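PDB 2WQK: 5'-nucleotidase SURE from Aquifex aeolicus, which probably acts as a metal-dependent phosphatase that hydrolyses nucleoside 5'-monophosphates to the nucleoside and phosphate. Local coordinates for residues P15-L27 with F135-K147. Sequence-based numbering, arbitrary orientation. Where two conformers were deposited one is given.
Sequences PGINALREALKSL and FEEIAKVCVDIVK
Two helices on one face of the Rossmann-like alpha/beta core of the SurE fold, 15-24 and 135-147 (the latter running on past 147), pack through Pro15, Gly16, Ala19 and Ala23 against Phe135, Ala139 and Val143, their axes crossing at -47° with a closest approach of 8.4 Å. At the metal-site end the Phe135 ring lies flat against the first turn: Gly16 N sits 3.8 Å above its centre, Gly16 CA comes within 3.4 Å of Phe135 CD1, and on the same face Pro15 CG lies over the CD2/CE2 edge, 3.6 Å from Phe135 CE2. With CG anti to the carbonyl carbon (chi1 -70°), the ring extends over this turn and also touches Ile93 of strand 88-94; the Phe135 side chain is about 9 Å from the bound sodium ion. With an alanine in its place, Gly16 and the Pro15 ring would probably lose their aromatic cover and a gap would open. Small residues keep the middle close: Ala139 CB lies 3.5 Å from Ala19 O and also meets Ala23 CB. On the side facing the sheet, Leu20 CD1 packs on Cys142 CB, and both side chains rest on Phe125 of strand 122-128. Val143 straddles the far end, its CG2 pressed 3.4 Å from Ala23 CB and its CG1 3.5 Å from Leu27 CD1.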
ATOM      1  N   PRO A  15     -19.464  -7.533  -9.035  1.00 15.91           N
ATOM      2  CA  PRO A  15     -20.692  -7.736  -9.817  1.00 15.76           C
ATOM      3  C   PRO A  15     -20.564  -7.283 -11.295  1.00 14.53           C
ATOM      4  O   PRO A  15     -21.222  -7.797 -12.184  1.00 15.96           O
ATOM      5  CB  PRO A  15     -21.725  -6.880  -9.089  1.00 16.45           C
ATOM      6  CG  PRO A  15     -20.910  -5.889  -8.319  1.00 18.37           C
ATOM      7  CD  PRO A  15     -19.679  -6.615  -7.897  1.00 16.82           C
ATOM      8  N   GLY A  16     -19.696  -6.309 -11.578  1.00 14.58           N
ATOM      9  CA  GLY A  16     -19.565  -5.794 -12.930  1.00 13.33           C
ATOM     10  C   GLY A  16     -18.933  -6.806 -13.878  1.00 12.77           C
ATOM     11  O   GLY A  16     -19.374  -6.929 -15.010  1.00 14.11           O
ATOM     12  N   ILE A  17     -17.863  -7.464 -13.449  1.00 12.76           N
ATOM     13  CA  ILE A  17     -17.176  -8.427 -14.319  1.00 12.26           C
ATOM     14  C   ILE A  17     -18.065  -9.662 -14.485  1.00 13.62           C
ATOM     15  O   ILE A  17     -18.151 -10.235 -15.560  1.00 14.21           O
ATOM     16  CB  ILE A  17     -15.741  -8.794 -13.858  1.00 11.81           C
ATOM     17  CG1 ILE A  17     -14.990  -9.444 -14.994  1.00 12.59           C
ATOM     18  CG2 ILE A  17     -15.696  -9.568 -12.553  1.00 12.60           C
ATOM     19  CD1 ILE A  17     -13.578  -9.814 -14.717  1.00 12.23           C
ATOM     20  N   ASN A  18     -18.734 -10.035 -13.404  1.00 13.29           N
ATOM     21  CA  ASN A  18     -19.573 -11.249 -13.482  1.00 14.04           C
ATOM     22  C   ASN A  18     -20.811 -11.015 -14.353  1.00 13.60           C
ATOM     23  O   ASN A  18     -21.191 -11.897 -15.141  1.00 14.66           O
ATOM     24  CB  ASN A  18     -19.876 -11.750 -12.108  1.00 14.64           C
ATOM     25  CG  ASN A  18     -18.692 -12.456 -11.510  1.00 16.47           C
ATOM     26  OD1 ASN A  18     -18.401 -13.616 -11.875  1.00 18.47           O
ATOM     27  ND2 ASN A  18     -17.928 -11.741 -10.640  1.00 16.02           N
ATOM     28  N   ALA A  19     -21.422  -9.832 -14.239  1.00 14.14           N
ATOM     29  CA  ALA A  19     -22.561  -9.502 -15.111  1.00 14.35           C
ATOM     30  C   ALA A  19     -22.157  -9.559 -16.578  1.00 13.94           C
ATOM     31  O   ALA A  19     -22.891 -10.074 -17.437  1.00 15.18           O
ATOM     32  CB  ALA A  19     -23.183  -8.126 -14.786  1.00 16.26           C
ATOM     33  N   LEU A  20     -20.995  -8.986 -16.884  1.00 13.16           N
ATOM     34  CA  LEU A  20     -20.552  -8.940 -18.262  1.00 13.01           C
ATOM     35  C   LEU A  20     -20.235 -10.361 -18.751  1.00 14.05           C
ATOM     36  O   LEU A  20     -20.587 -10.721 -19.878  1.00 15.01           O
ATOM     37  CB  LEU A  20     -19.352  -7.997 -18.395  1.00 12.80           C
ATOM     38  CG  LEU A  20     -18.835  -7.728 -19.796  1.00 13.20           C
ATOM     39  CD1 LEU A  20     -19.935  -7.273 -20.769  1.00 15.05           C
ATOM     40  CD2 LEU A  20     -17.663  -6.723 -19.703  1.00 13.79           C
ATOM     41  N   ARG A  21     -19.552 -11.147 -17.913  1.00 14.05           N
ATOM     42  CA  ARG A  21     -19.202 -12.527 -18.251  1.00 14.70           C
ATOM     43  C   ARG A  21     -20.471 -13.299 -18.630  1.00 14.94           C
ATOM     44  O   ARG A  21     -20.530 -13.974 -19.652  1.00 16.18           O
ATOM     45  CB  ARG A  21     -18.528 -13.218 -17.089  1.00 16.55           C
ATOM     46  CG  ARG A  21     -18.221 -14.664 -17.364  1.00 19.14           C
ATOM     47  CD  ARG A  21     -17.751 -15.320 -16.121  1.00 23.18           C
ATOM     48  NE  ARG A  21     -17.462 -16.710 -16.411  1.00 25.07           N
ATOM     49  CZ  ARG A  21     -17.926 -17.733 -15.714  1.00 29.24           C
ATOM     50  NH1 ARG A  21     -18.665 -17.571 -14.611  1.00 30.29           N
ATOM     51  NH2 ARG A  21     -17.579 -18.937 -16.096  1.00 31.00           N
ATOM     52  N   GLU A  22     -21.454 -13.213 -17.758  1.00 15.33           N
ATOM     53  CA  GLU A  22     -22.709 -13.973 -17.986  1.00 16.20           C
ATOM     54  C   GLU A  22     -23.391 -13.610 -19.306  1.00 16.09           C
ATOM     55  O   GLU A  22     -23.835 -14.497 -20.084  1.00 18.36           O
ATOM     56  CB  GLU A  22     -23.605 -13.799 -16.755  1.00 16.50           C
ATOM     57  CG  GLU A  22     -23.039 -14.490 -15.503  1.00 22.80           C
ATOM     58  CD  GLU A  22     -22.730 -16.006 -15.655  1.00 28.21           C
ATOM     59  OE1 GLU A  22     -23.470 -16.729 -16.337  1.00 31.49           O
ATOM     60  OE2 GLU A  22     -21.712 -16.485 -15.070  1.00 35.02           O
ATOM     61  N   ALA A  23     -23.533 -12.314 -19.554  1.00 16.18           N
ATOM     62  CA  ALA A  23     -24.146 -11.828 -20.786  1.00 15.53           C
ATOM     63  C   ALA A  23     -23.402 -12.217 -22.054  1.00 15.90           C
ATOM     64  O   ALA A  23     -24.018 -12.531 -23.088  1.00 17.86           O
ATOM     65  CB  ALA A  23     -24.390 -10.304 -20.711  1.00 17.05           C
ATOM     66  N   LEU A  24     -22.072 -12.207 -21.973  1.00 14.61           N
ATOM     67  CA  LEU A  24     -21.254 -12.503 -23.147  1.00 13.97           C
ATOM     68  C   LEU A  24     -21.273 -13.953 -23.609  1.00 14.06           C
ATOM     69  O   LEU A  24     -20.893 -14.241 -24.739  1.00 14.36           O
ATOM     70  CB  LEU A  24     -19.791 -12.140 -22.889  1.00 14.80           C
ATOM     71  CG  LEU A  24     -19.469 -10.646 -22.891  1.00 16.73           C
ATOM     72  CD1 LEU A  24     -18.084 -10.506 -22.297  1.00 18.34           C
ATOM     73  CD2 LEU A  24     -19.544 -10.117 -24.326  1.00 20.04           C
ATOM     74  N   LYS A  25     -21.681 -14.844 -22.703  1.00 14.25           N
ATOM     75  CA  LYS A  25     -21.679 -16.269 -23.073  1.00 13.73           C
ATOM     76  C   LYS A  25     -22.457 -16.567 -24.361  1.00 14.02           C
ATOM     77  O   LYS A  25     -22.152 -17.549 -25.038  1.00 13.81           O
ATOM     78  CB  LYS A  25     -22.222 -17.125 -21.921  1.00 14.81           C
ATOM     79  CG  LYS A  25     -21.380 -17.131 -20.688  1.00 17.31           C
ATOM     80  CD  LYS A  25     -22.142 -17.836 -19.528  1.00 20.88           C
ATOM     81  CE  LYS A  25     -21.244 -18.190 -18.360  1.00 23.59           C
ATOM     82  NZ  LYS A  25     -21.958 -19.016 -17.298  1.00 27.98           N
ATOM     83  N   SER A  26     -23.503 -15.793 -24.640  1.00 14.46           N
ATOM     84  CA  SER A  26     -24.291 -16.036 -25.852  0.50 14.41           C
ATOM     85  C   SER A  26     -23.562 -15.667 -27.138  1.00 14.30           C
ATOM     86  O   SER A  26     -23.989 -16.043 -28.238  1.00 14.71           O
ATOM     87  CB  SER A  26     -25.641 -15.339 -25.803  0.50 15.39           C
ATOM     88  OG  SER A  26     -25.442 -13.947 -25.748  0.50 15.66           O
ATOM     89  N   LEU A  27     -22.451 -14.928 -27.021  1.00 13.01           N
ATOM     90  CA  LEU A  27     -21.666 -14.573 -28.226  1.00 12.97           C
ATOM     91  C   LEU A  27     -20.414 -15.431 -28.465  1.00 13.58           C
ATOM     92  O   LEU A  27     -19.830 -15.406 -29.549  1.00 15.44           O
ATOM     93  CB  LEU A  27     -21.213 -13.102 -28.187  1.00 14.41           C
ATOM     94  CG  LEU A  27     -22.355 -12.131 -28.081  1.00 15.18           C
ATOM     95  CD1 LEU A  27     -21.773 -10.666 -28.086  1.00 16.69           C
ATOM     96  CD2 LEU A  27     -23.399 -12.258 -29.171  1.00 17.72           C
ATOM     97  N   PHE A 135     -25.704  -3.531 -12.815  1.00 16.62           N
ATOM     98  CA  PHE A 135     -24.719  -4.149 -13.713  1.00 16.00           C
ATOM     99  C   PHE A 135     -25.342  -5.103 -14.726  1.00 16.20           C
ATOM    100  O   PHE A 135     -24.865  -5.196 -15.828  1.00 16.35           O
ATOM    101  CB  PHE A 135     -23.657  -4.865 -12.905  1.00 16.08           C
ATOM    102  CG  PHE A 135     -22.757  -3.934 -12.159  1.00 16.12           C
ATOM    103  CD1 PHE A 135     -21.749  -3.224 -12.837  1.00 17.07           C
ATOM    104  CD2 PHE A 135     -22.876  -3.768 -10.792  1.00 17.46           C
ATOM    105  CE1 PHE A 135     -20.952  -2.353 -12.136  1.00 17.74           C
ATOM    106  CE2 PHE A 135     -22.034  -2.914 -10.100  1.00 18.67           C
ATOM    107  CZ  PHE A 135     -21.074  -2.219 -10.787  1.00 18.21           C
ATOM    108  N   GLU A 136     -26.409  -5.835 -14.353  1.00 17.09           N
ATOM    109  CA  GLU A 136     -27.018  -6.727 -15.338  1.00 17.96           C
ATOM    110  C   GLU A 136     -27.741  -6.003 -16.451  1.00 17.81           C
ATOM    111  O   GLU A 136     -27.731  -6.484 -17.582  1.00 19.01           O
ATOM    112  CB  GLU A 136     -27.954  -7.740 -14.678  1.00 18.91           C
ATOM    113  CG  GLU A 136     -27.226  -8.624 -13.725  1.00 21.30           C
ATOM    114  CD  GLU A 136     -28.103  -9.730 -13.168  1.00 27.82           C
ATOM    115  OE1 GLU A 136     -29.327  -9.675 -13.360  1.00 32.71           O
ATOM    116  OE2 GLU A 136     -27.546 -10.635 -12.542  1.00 31.40           O
ATOM    117  N   GLU A 137     -28.358  -4.856 -16.148  1.00 17.45           N
ATOM    118  CA  GLU A 137     -28.933  -4.024 -17.178  1.00 18.28           C
ATOM    119  C   GLU A 137     -27.836  -3.448 -18.076  1.00 17.60           C
ATOM    120  O   GLU A 137     -27.956  -3.440 -19.283  1.00 17.62           O
ATOM    121  CB  GLU A 137     -29.739  -2.871 -16.583  1.00 18.85           C
ATOM    122  CG  GLU A 137     -30.979  -3.325 -15.769  1.00 20.21           C
ATOM    123  CD  GLU A 137     -32.022  -3.970 -16.633  1.00 24.35           C
ATOM    124  OE1 GLU A 137     -32.286  -3.506 -17.742  1.00 23.65           O
ATOM    125  OE2 GLU A 137     -32.612  -4.973 -16.180  1.00 32.33           O
ATOM    126  N   ILE A 138     -26.769  -2.963 -17.459  1.00 17.05           N
ATOM    127  CA  ILE A 138     -25.656  -2.397 -18.218  1.00 16.02           C
ATOM    128  C   ILE A 138     -25.027  -3.430 -19.150  1.00 15.29           C
ATOM    129  O   ILE A 138     -24.657  -3.110 -20.296  1.00 15.06           O
ATOM    130  CB  ILE A 138     -24.604  -1.772 -17.265  1.00 15.95           C
ATOM    131  CG1 ILE A 138     -25.186  -0.494 -16.656  1.00 17.86           C
ATOM    132  CG2 ILE A 138     -23.258  -1.473 -17.982  1.00 16.41           C
ATOM    133  CD1 ILE A 138     -24.389   0.088 -15.485  1.00 20.22           C
ATOM    134  N   ALA A 139     -24.925  -4.675 -18.684  1.00 14.95           N
ATOM    135  CA  ALA A 139     -24.296  -5.722 -19.503  1.00 14.94           C
ATOM    136  C   ALA A 139     -25.031  -5.939 -20.804  1.00 15.85           C
ATOM    137  O   ALA A 139     -24.441  -6.313 -21.807  1.00 15.77           O
ATOM    138  CB  ALA A 139     -24.156  -7.062 -18.732  1.00 14.88           C
ATOM    139  N   LYS A 140     -26.353  -5.709 -20.790  1.00 16.90           N
ATOM    140  CA  LYS A 140     -27.130  -5.889 -22.020  1.00 17.88           C
ATOM    141  C   LYS A 140     -26.641  -4.964 -23.143  1.00 17.77           C
ATOM    142  O   LYS A 140     -26.503  -5.405 -24.283  1.00 19.70           O
ATOM    143  CB  LYS A 140     -28.629  -5.650 -21.768  1.00 19.24           C
ATOM    144  CG  LYS A 140     -29.219  -6.642 -20.779  1.00 22.56           C
ATOM    145  CD  LYS A 140     -30.648  -6.264 -20.397  1.00 26.33           C
ATOM    146  CE  LYS A 140     -31.224  -7.240 -19.412  1.00 28.57           C
ATOM    147  NZ  LYS A 140     -32.587  -6.740 -18.953  1.00 31.28           N
ATOM    148  N   VAL A 141     -26.352  -3.693 -22.822  1.00 17.09           N
ATOM    149  CA  VAL A 141     -25.882  -2.824 -23.882  1.00 18.00           C
ATOM    150  C   VAL A 141     -24.404  -3.156 -24.232  1.00 16.33           C
ATOM    151  O   VAL A 141     -24.021  -3.058 -25.391  1.00 16.45           O
ATOM    152  CB  VAL A 141     -26.199  -1.351 -23.643  1.00 19.90           C
ATOM    153  CG1 VAL A 141     -25.291  -0.780 -22.642  1.00 21.71           C
ATOM    154  CG2 VAL A 141     -26.200  -0.590 -24.998  1.00 23.08           C
ATOM    155  N   CYS A 142     -23.624  -3.625 -23.258  1.00 15.12           N
ATOM    156  CA  CYS A 142     -22.243  -4.038 -23.575  1.00 15.67           C
ATOM    157  C   CYS A 142     -22.245  -5.148 -24.634  1.00 16.16           C
ATOM    158  O   CYS A 142     -21.452  -5.133 -25.593  1.00 15.89           O
ATOM    159  CB  CYS A 142     -21.482  -4.471 -22.328  1.00 15.37           C
ATOM    160  SG  CYS A 142     -21.314  -3.167 -21.102  1.00 18.22           S
ATOM    161  N   VAL A 143     -23.138  -6.132 -24.458  1.00 16.42           N
ATOM    162  CA  VAL A 143     -23.206  -7.236 -25.395  1.00 18.49           C
ATOM    163  C   VAL A 143     -23.692  -6.753 -26.779  1.00 16.63           C
ATOM    164  O   VAL A 143     -23.193  -7.197 -27.788  1.00 16.67           O
ATOM    165  CB  VAL A 143     -23.991  -8.415 -24.805  1.00 19.96           C
ATOM    166  CG1 VAL A 143     -24.160  -9.531 -25.827  1.00 24.26           C
ATOM    167  CG2 VAL A 143     -23.262  -8.895 -23.557  1.00 23.12           C
ATOM    168  N   ASP A 144     -24.605  -5.783 -26.807  1.00 15.49           N
ATOM    169  CA  ASP A 144     -25.042  -5.192 -28.079  1.00 16.43           C
ATOM    170  C   ASP A 144     -23.835  -4.619 -28.831  1.00 15.42           C
ATOM    171  O   ASP A 144     -23.689  -4.814 -30.023  1.00 16.56           O
ATOM    172  CB  ASP A 144     -26.064  -4.065 -27.872  1.00 17.18           C
ATOM    173  CG  ASP A 144     -27.471  -4.570 -27.468  1.00 20.62           C
ATOM    174  OD1 ASP A 144     -27.779  -5.785 -27.613  1.00 25.63           O
ATOM    175  OD2 ASP A 144     -28.231  -3.729 -26.950  1.00 23.28           O
ATOM    176  N   ILE A 145     -22.979  -3.915 -28.099  1.00 15.09           N
ATOM    177  CA  ILE A 145     -21.781  -3.318 -28.700  1.00 14.03           C
ATOM    178  C   ILE A 145     -20.805  -4.379 -29.187  1.00 14.31           C
ATOM    179  O   ILE A 145     -20.312  -4.283 -30.308  1.00 14.60           O
ATOM    180  CB  ILE A 145     -21.141  -2.302 -27.694  1.00 13.61           C
ATOM    181  CG1 ILE A 145     -22.063  -1.078 -27.506  1.00 15.39           C
ATOM    182  CG2 ILE A 145     -19.727  -1.938 -28.129  1.00 13.62           C
ATOM    183  CD1 ILE A 145     -21.618  -0.176 -26.387  1.00 16.71           C
ATOM    184  N   VAL A 146     -20.546  -5.384 -28.346  1.00 13.03           N
ATOM    185  CA  VAL A 146     -19.631  -6.464 -28.733  1.00 13.14           C
ATOM    186  C   VAL A 146     -20.132  -7.152 -30.011  1.00 13.64           C
ATOM    187  O   VAL A 146     -19.354  -7.418 -30.947  1.00 14.45           O
ATOM    188  CB  VAL A 146     -19.368  -7.467 -27.595  1.00 13.33           C
ATOM    189  CG1 VAL A 146     -18.555  -8.643 -28.104  1.00 15.52           C
ATOM    190  CG2 VAL A 146     -18.633  -6.767 -26.438  1.00 13.30           C
ATOM    191  N   LYS A 147     -21.443  -7.400 -30.064  1.00 15.39           N
ATOM    192  CA  LYS A 147     -21.984  -8.052 -31.265  1.00 17.91           C
ATOM    193  C   LYS A 147     -21.701  -7.258 -32.537  1.00 16.27           C
ATOM    194  O   LYS A 147     -21.199  -7.795 -33.539  1.00 18.24           O
ATOM    195  CB  LYS A 147     -23.472  -8.336 -31.119  1.00 19.23           C
ATOM    196  CG  LYS A 147     -23.972  -9.233 -32.224  1.00 23.44           C
ATOM    197  CD  LYS A 147     -25.447  -9.549 -32.016  1.00 27.34           C
ATOM    198  CE  LYS A 147     -25.923 -10.456 -33.173  1.00 30.45           C
ATOM    199  NZ  LYS A 147     -27.366 -10.842 -33.037  1.00 31.42           N
TER